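Local atomic coordinates of 4-oxalocrotonate tautomerase family enzyme (Burkholderia sp. RPE67, PDB entry 6VVM), a protein that belongs to the 4-oxalocrotonate tautomerase family of the MIF clan and assembles as a trimer whose chains each carry two beta-alpha-beta units. Residues V5-Q9 / T43-V47; K77-I81 / V101-D105. All coordinates share one frame; numbering follows the deposited sequence.

Contact 1. Residues V5-Q9 / T43-V47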
# COMPACT_ATOMS: atom_id res chain seq x y z
N VAL A 5 2.08 9.04 0.53
CA VAL A 5 2.59 9.63 1.76
C VAL A 5 1.59 9.41 2.88
O VAL A 5 0.44 9.87 2.80
CB VAL A 5 2.90 11.12 1.59
CG1 VAL A 5 3.58 11.64 2.83
CG2 VAL A 5 3.78 11.33 0.36
N TYR A 6 2.02 8.72 3.92
CA TYR A 6 1.28 8.64 5.17
C TYR A 6 1.64 9.85 6.04
O TYR A 6 2.81 10.06 6.38
CB TYR A 6 1.61 7.34 5.90
CG TYR A 6 0.94 6.14 5.28
CD1 TYR A 6 1.51 5.47 4.21
CD2 TYR A 6 -0.28 5.70 5.76
CE1 TYR A 6 0.90 4.37 3.65
CE2 TYR A 6 -0.91 4.60 5.22
CZ TYR A 6 -0.32 3.94 4.17
OH TYR A 6 -0.96 2.85 3.64
N LEU A 7 0.64 10.66 6.34
CA LEU A 7 0.84 11.88 7.11
C LEU A 7 -0.32 12.07 8.08
O LEU A 7 -1.38 11.46 7.91
CB LEU A 7 1.00 13.11 6.19
CG LEU A 7 -0.19 13.73 5.44
CD1 LEU A 7 0.29 14.94 4.64
CD2 LEU A 7 -0.87 12.72 4.51
N PRO A 8 -0.14 12.85 9.13
CA PRO A 8 -1.23 13.08 10.07
C PRO A 8 -2.22 14.10 9.53
O PRO A 8 -1.93 14.85 8.60
CB PRO A 8 -0.52 13.63 11.32
CG PRO A 8 0.96 13.53 11.04
CD PRO A 8 1.11 13.52 9.56
N GLN A 9 -3.40 14.11 10.14
CA GLN A 9 -4.40 15.13 9.87
C GLN A 9 -3.92 16.50 10.32
O GLN A 9 -2.96 16.64 11.10
CB GLN A 9 -5.72 14.81 10.60
CG GLN A 9 -6.48 13.61 10.09
CD GLN A 9 -7.65 13.23 10.98
OE1 GLN A 9 -7.65 13.49 12.19
NE2 GLN A 9 -8.65 12.60 10.38
N THR A 43 -2.20 9.97 2.22
CA THR A 43 -3.09 9.18 3.07
C THR A 43 -3.04 9.77 4.47
O THR A 43 -2.11 9.49 5.25
CB THR A 43 -2.70 7.70 3.03
OG1 THR A 43 -2.89 7.20 1.70
CG2 THR A 43 -3.58 6.88 4.00
N GLU A 44 -4.01 10.63 4.78
CA GLU A 44 -4.10 11.27 6.08
C GLU A 44 -4.64 10.28 7.11
O GLU A 44 -5.63 9.60 6.84
CB GLU A 44 -5.04 12.47 6.02
CG GLU A 44 -4.43 13.77 5.60
CD GLU A 44 -5.41 14.93 5.78
OE1 GLU A 44 -6.58 14.68 6.16
OE2 GLU A 44 -4.99 16.07 5.56
N LEU A 45 -4.01 10.23 8.28
CA LEU A 45 -4.48 9.32 9.33
C LEU A 45 -4.73 10.06 10.64
O LEU A 45 -3.93 10.92 11.04
CB LEU A 45 -3.46 8.20 9.58
CG LEU A 45 -3.16 7.27 8.41
CD1 LEU A 45 -2.27 6.11 8.87
CD2 LEU A 45 -4.45 6.75 7.79
N PRO A 46 -5.81 9.74 11.33
CA PRO A 46 -5.98 10.24 12.70
C PRO A 46 -4.92 9.66 13.63
O PRO A 46 -4.36 8.59 13.38
CB PRO A 46 -7.39 9.76 13.08
CG PRO A 46 -7.63 8.55 12.21
CD PRO A 46 -6.91 8.84 10.91
N VAL A 47 -4.65 10.38 14.72
CA VAL A 47 -3.60 9.95 15.65
C VAL A 47 -3.91 8.56 16.20
O VAL A 47 -2.99 7.75 16.41
CB VAL A 47 -3.42 11.00 16.77
CG1 VAL A 47 -2.60 10.43 17.93
CG2 VAL A 47 -2.71 12.21 16.21
O HOH W 1 -2.82 16.57 6.90
O HOH W 2 -5.84 13.22 14.45
O HOH W 3 -8.43 13.54 7.47
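Tyr6 and Thr43 sit side by side on one face of two parallel strands, and here the packing is tight. Thr43 CB lies over a face of the tyrosine ring, offset toward its rim, while Thr43 CG2 reaches CE2 of Tyr6 at 3.7 Å. Leu45 closes the edge of the same ring, its CD1 near the ring plane and 3.7 Å from CD2 of Tyr6. Subunit neighbours cover this side: Ile65 of the second subunit and Lys104 of the third both pack on Tyr6.

The backbones are laced by a parallel ladder. Thr43 N donates to Val5 O at 2.7 Å, Leu7 N to Thr43 O, and Leu45 N to Leu7 O at 2.9 Å. The last rung is weak: Gln9 N, already in the loop past Pro8, reaches Leu45 O at 3.4 Å.

On the other face, Leu7 CD2 touches Glu44 CG before water takes over. One water links Pro8 O to Glu44 OE2, another joins Gln9 NE2 to Glu44 OE1, and a third ties Gln9 OE1 to Val47 N. Extended beyond CG (chi2 171°), Gln9 lays its amide across Pro46. Because Glu44 also forms a salt bridge with Lys16 of helix 13-31, its carboxylate probably stays ionised at this wet end.

Contact 2. Residues K77-I81 / V101-D105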
# COMPACT_ATOMS: atom_id res chain seq x y z
N LYS A 77 18.16 5.50 -6.56
CA LYS A 77 17.28 5.25 -5.43
C LYS A 77 17.76 5.98 -4.18
O LYS A 77 16.95 6.51 -3.41
CB LYS A 77 17.19 3.75 -5.18
CG LYS A 77 16.58 2.98 -6.32
CD LYS A 77 16.48 1.49 -6.02
CE LYS A 77 15.80 0.74 -7.16
NZ LYS A 77 15.84 -0.72 -6.93
N GLU A 78 19.08 6.02 -3.96
CA GLU A 78 19.64 6.80 -2.85
C GLU A 78 19.27 8.27 -2.98
O GLU A 78 18.91 8.92 -1.99
CB GLU A 78 21.16 6.64 -2.83
CG GLU A 78 21.86 7.26 -1.65
CD GLU A 78 23.32 6.85 -1.59
OE1 GLU A 78 24.19 7.74 -1.60
OE2 GLU A 78 23.59 5.63 -1.56
N ALA A 79 19.36 8.82 -4.19
CA ALA A 79 18.99 10.21 -4.40
C ALA A 79 17.49 10.41 -4.19
O ALA A 79 17.07 11.40 -3.58
CB ALA A 79 19.40 10.67 -5.80
N LEU A 80 16.68 9.47 -4.68
CA LEU A 80 15.25 9.52 -4.44
C LEU A 80 14.94 9.56 -2.94
O LEU A 80 14.17 10.40 -2.48
CB LEU A 80 14.55 8.34 -5.12
CG LEU A 80 13.02 8.39 -5.08
CD1 LEU A 80 12.45 9.67 -5.72
CD2 LEU A 80 12.43 7.16 -5.73
N ILE A 81 15.57 8.66 -2.16
CA ILE A 81 15.39 8.66 -0.71
C ILE A 81 15.77 10.02 -0.11
O ILE A 81 15.04 10.57 0.72
CB ILE A 81 16.22 7.53 -0.06
CG1 ILE A 81 15.54 6.17 -0.29
CG2 ILE A 81 16.42 7.78 1.43
CD1 ILE A 81 16.45 4.98 0.03
N VAL A 101 11.33 6.21 3.99
CA VAL A 101 11.04 5.97 2.58
C VAL A 101 11.17 4.49 2.29
O VAL A 101 12.14 3.84 2.71
CB VAL A 101 11.99 6.77 1.65
CG1 VAL A 101 11.71 6.40 0.17
CG2 VAL A 101 11.82 8.27 1.89
N MET A 102 10.21 3.95 1.55
CA MET A 102 10.26 2.56 1.11
C MET A 102 9.97 2.49 -0.38
O MET A 102 8.94 3.01 -0.84
CB MET A 102 9.25 1.70 1.90
CG MET A 102 9.70 1.41 3.31
SD MET A 102 8.36 1.51 4.52
CE MET A 102 7.02 0.59 3.77
N ILE A 103 10.88 1.90 -1.13
CA ILE A 103 10.80 1.86 -2.59
C ILE A 103 10.43 0.46 -3.02
O ILE A 103 11.12 -0.51 -2.69
CB ILE A 103 12.13 2.28 -3.25
CG1 ILE A 103 12.48 3.73 -2.87
CG2 ILE A 103 12.03 2.11 -4.77
CD1 ILE A 103 13.83 4.16 -3.37
N LYS A 104 9.35 0.35 -3.79
CA LYS A 104 8.93 -0.90 -4.41
C LYS A 104 9.32 -0.88 -5.89
O LYS A 104 8.92 0.03 -6.62
CB LYS A 104 7.43 -1.12 -4.27
CG LYS A 104 6.99 -1.55 -2.87
CD LYS A 104 5.48 -1.46 -2.72
CE LYS A 104 4.82 -2.81 -2.94
NZ LYS A 104 3.94 -3.17 -1.77
N ASP A 105 10.11 -1.87 -6.30
CA ASP A 105 10.44 -2.08 -7.70
C ASP A 105 9.43 -3.03 -8.32
O ASP A 105 9.15 -4.09 -7.76
CB ASP A 105 11.84 -2.67 -7.83
CG ASP A 105 12.92 -1.71 -7.39
OD1 ASP A 105 12.94 -0.59 -7.93
OD2 ASP A 105 13.73 -2.06 -6.51
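Ile103 is the bump in the middle of this interface: its CD1 pushes up from strand 101-105 into a hollow on helix 77-81 walled by Lys77, Leu80 and Ile81. The methyl comes within 3.8 Å of Lys77 CB and 4.1 Å of Leu80 CD2, and Ile81 CG1 lies as near as the leucine on another side. CG1 of the isoleucine lies anti to the carbonyl carbon and chi2 is extended at 174°, which carries that one methyl up to the helix.

A second fit lies beside it, where the side chains of Ile81 and Val101 cross at a slant, CG1 meeting CG1 at 3.9 Å. Helix 74-92 is the crossover of the beta-alpha-beta unit formed with strands 63-69 and 100-106, and these residues seat it on the sheet, the two short axes 9.6 Å apart and running at 142°. Leu80 also packs on Leu68 of the sheet and on helix 13-31.

Near the C-terminal end of strand 100-106 the fit turns polar. Lys77 continues past Ile103 as a fully extended chain, bringing NZ to the syn side of Asp105 OD2 at 2.5 Å, 26° out of the carboxylate plane, in a short salt bridge. Asn49 of the second subunit donates from ND2 to the same OD2 and through its own OD1 accepts a weak hydrogen bond from Lys77 NZ.

Overall arrangement
Along the chain the contacts come in series, contact 1 closing before contact 2 opens. Their centres lie about 20 Å apart, on opposite sides of the chain's centre, and their nearest atoms are about 7 Å apart without touching. Both reach one four-stranded mixed sheet, ordered 39-45, 2-8, 63-69, 100-106: contact 1 pairs a strand outermost within the chain with its inner neighbour, whereas contact 2 lays helix 74-92 against the other such strand, 100-106, where the sheet continues into the second subunit. Each belongs to its own beta-alpha-beta unit, so the chain carries two such units joined in a single sheet. Both contacts also touch the second subunit, placing the sheet's two margins at interfaces of the trimer.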